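Local coordinates for putative ferritin-like diiron-carboxylate protein TM1526 (Thermotoga maritima, PDB 1VJX), which is of unknown function but, as a ferritin-like protein of the rubrerythrin family, probably binds metal and may act as an oxidoreductase, at residues I44-T47 against F48-A52. Sequence-based numbering, arbitrary orientation.
Sequences IKKT and FLELA
Ile44 and Phe48 make the tight side of this short run of helix 43-68: lying side by side, they bring the CG2 methyl of Ile44 to 3.5 Å from CE2 of the Phe48 ring. Two torsions account for the meeting. CG2 of Ile44 is anti to the backbone N, while CG of Phe48 is anti to its own carbonyl carbon (chi1 -76°), which swings the ring back along the helix until its CD2 stands 3.4 Å from Ile44 O. That same oxygen accepts the nearly straight bond from Phe48 N, at 3.1 Å and 173° at the hydrogen. Leu49 N to Lys45 O, Glu50 N to Lys46 O and Leu51 N to Thr47 O continue the i to i+4 alpha-helical pattern. One turn on, Thr47 CG2 runs alongside Leu51 CD1 in looser contact at 4.1 Å. The solvent side is different in kind. Lys46, extended beyond CG, rises beside Glu50 and offers its CG to OE2 at 3.5 Å, yet the charged ends, Lys46 NZ and Glu50 OE2, stay 5.0 Å apart, so at most a modest electrostatic attraction is expected. Lys45 instead turns its ammonium group to the carbonyl oxygens of Ser37 and Phe40. An alanine in place of Phe48 would remove the ring and is likely to deprive Ile44 CG2 of its aromatic partner and open a gap beside Leu101 and Val104. Within the ferritin-like helical bundle, the inward face of helix 43-68 meets three others: Phe48 touches helices 15-36 and 101-125, Leu51 touches helices 15-36 and 129-156, and Thr47 packs on helix 129-156.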
ATOM      1  N   ILE A  44      -4.696 -15.452 -12.087  1.00 44.84           N
ATOM      2  CA  ILE A  44      -4.557 -15.076 -10.694  1.00 45.26           C
ATOM      3  C   ILE A  44      -3.099 -14.895 -10.240  1.00 45.03           C
ATOM      4  O   ILE A  44      -2.779 -13.891  -9.624  1.00 44.96           O
ATOM      5  CB  ILE A  44      -5.279 -16.117  -9.806  1.00 45.54           C
ATOM      6  CG1 ILE A  44      -6.800 -15.961  -9.975  1.00 46.02           C
ATOM      7  CG2 ILE A  44      -4.893 -15.923  -8.327  1.00 46.58           C
ATOM      8  CD1 ILE A  44      -7.612 -17.102  -9.434  1.00 46.83           C
ATOM      9  N   LYS A  45      -2.229 -15.858 -10.538  1.00 45.11           N
ATOM     10  CA  LYS A  45      -0.801 -15.747 -10.199  1.00 45.03           C
ATOM     11  C   LYS A  45      -0.242 -14.455 -10.832  1.00 44.89           C
ATOM     12  O   LYS A  45       0.367 -13.614 -10.152  1.00 43.74           O
ATOM     13  CB  LYS A  45      -0.001 -16.977 -10.700  1.00 44.98           C
ATOM     14  CG  LYS A  45       1.221 -17.330  -9.844  1.00 45.42           C
ATOM     15  CD  LYS A  45       2.255 -18.236 -10.515  1.00 45.47           C
ATOM     16  CE  LYS A  45       2.146 -19.725 -10.102  1.00 47.81           C
ATOM     17  NZ  LYS A  45       2.378 -20.003  -8.639  1.00 47.04           N
ATOM     18  N   LYS A  46      -0.484 -14.321 -12.141  1.00 44.89           N
ATOM     19  CA  LYS A  46      -0.027 -13.192 -12.945  1.00 44.99           C
ATOM     20  C   LYS A  46      -0.509 -11.871 -12.323  1.00 44.68           C
ATOM     21  O   LYS A  46       0.213 -10.889 -12.296  1.00 42.60           O
ATOM     22  CB  LYS A  46      -0.511 -13.378 -14.395  1.00 44.93           C
ATOM     23  CG  LYS A  46      -0.204 -12.262 -15.418  1.00 45.31           C
ATOM     24  CD  LYS A  46      -1.150 -12.409 -16.647  1.00 46.42           C
ATOM     25  CE  LYS A  46      -0.569 -11.809 -17.959  1.00 47.23           C
ATOM     26  NZ  LYS A  46      -1.470 -12.025 -19.157  1.00 47.80           N
ATOM     27  N   THR A  47      -1.731 -11.882 -11.809  1.00 45.28           N
ATOM     28  CA  THR A  47      -2.300 -10.685 -11.217  1.00 46.34           C
ATOM     29  C   THR A  47      -1.494 -10.299  -9.991  1.00 46.28           C
ATOM     30  O   THR A  47      -0.995  -9.188  -9.894  1.00 46.73           O
ATOM     31  CB  THR A  47      -3.813 -10.895 -10.888  1.00 46.11           C
ATOM     32  OG1 THR A  47      -4.591 -10.560 -12.044  1.00 47.69           O
ATOM     33  CG2 THR A  47      -4.308  -9.895  -9.841  1.00 46.32           C
ATOM     34  N   PHE A  48      -1.363 -11.229  -9.062  1.00 46.78           N
ATOM     35  CA  PHE A  48      -0.666 -10.957  -7.828  1.00 47.29           C
ATOM     36  C   PHE A  48       0.749 -10.467  -8.117  1.00 47.30           C
ATOM     37  O   PHE A  48       1.273  -9.655  -7.396  1.00 46.97           O
ATOM     38  CB  PHE A  48      -0.622 -12.209  -6.943  1.00 47.47           C
ATOM     39  CG  PHE A  48      -1.909 -12.513  -6.260  1.00 47.98           C
ATOM     40  CD1 PHE A  48      -2.631 -11.519  -5.622  1.00 49.55           C
ATOM     41  CD2 PHE A  48      -2.406 -13.795  -6.241  1.00 49.35           C
ATOM     42  CE1 PHE A  48      -3.841 -11.807  -4.994  1.00 49.68           C
ATOM     43  CE2 PHE A  48      -3.609 -14.079  -5.605  1.00 49.25           C
ATOM     44  CZ  PHE A  48      -4.317 -13.077  -4.979  1.00 47.57           C
ATOM     45  N   LEU A  49       1.370 -10.974  -9.171  1.00 47.98           N
ATOM     46  CA  LEU A  49       2.736 -10.566  -9.485  1.00 48.73           C
ATOM     47  C   LEU A  49       2.766  -9.146 -10.054  1.00 49.24           C
ATOM     48  O   LEU A  49       3.697  -8.390  -9.775  1.00 49.51           O
ATOM     49  CB  LEU A  49       3.418 -11.552 -10.437  1.00 48.16           C
ATOM     50  CG  LEU A  49       3.842 -12.870  -9.798  1.00 48.93           C
ATOM     51  CD1 LEU A  49       4.198 -13.924 -10.876  1.00 49.32           C
ATOM     52  CD2 LEU A  49       5.014 -12.684  -8.820  1.00 48.46           C
ATOM     53  N   GLU A  50       1.762  -8.802 -10.861  1.00 49.36           N
ATOM     54  CA  GLU A  50       1.631  -7.445 -11.376  1.00 49.89           C
ATOM     55  C   GLU A  50       1.471  -6.490 -10.214  1.00 49.24           C
ATOM     56  O   GLU A  50       2.164  -5.485 -10.145  1.00 49.51           O
ATOM     57  CB  GLU A  50       0.453  -7.312 -12.345  1.00 48.98           C
ATOM     58  CG  GLU A  50       0.869  -7.539 -13.791  1.00 50.91           C
ATOM     59  CD  GLU A  50      -0.269  -8.070 -14.679  1.00 51.99           C
ATOM     60  OE1 GLU A  50      -1.459  -7.767 -14.363  1.00 54.83           O
ATOM     61  OE2 GLU A  50       0.031  -8.779 -15.690  1.00 52.58           O
ATOM     62  N   LEU A  51       0.553  -6.828  -9.309  1.00 49.39           N
ATOM     63  CA  LEU A  51       0.289  -6.028  -8.123  1.00 49.14           C
ATOM     64  C   LEU A  51       1.573  -5.812  -7.340  1.00 48.99           C
ATOM     65  O   LEU A  51       1.833  -4.707  -6.908  1.00 49.30           O
ATOM     66  CB  LEU A  51      -0.816  -6.666  -7.256  1.00 49.30           C
ATOM     67  CG  LEU A  51      -2.227  -6.720  -7.864  1.00 49.16           C
ATOM     68  CD1 LEU A  51      -3.250  -7.306  -6.905  1.00 47.81           C
ATOM     69  CD2 LEU A  51      -2.677  -5.354  -8.257  1.00 51.89           C
ATOM     70  N   ALA A  52       2.390  -6.860  -7.216  1.00 49.17           N
ATOM     71  CA  ALA A  52       3.698  -6.793  -6.537  1.00 48.97           C
ATOM     72  C   ALA A  52       4.683  -5.834  -7.220  1.00 49.25           C
ATOM     73  O   ALA A  52       5.315  -5.047  -6.543  1.00 49.09           O
ATOM     74  CB  ALA A  52       4.311  -8.183  -6.409  1.00 48.55           C
TER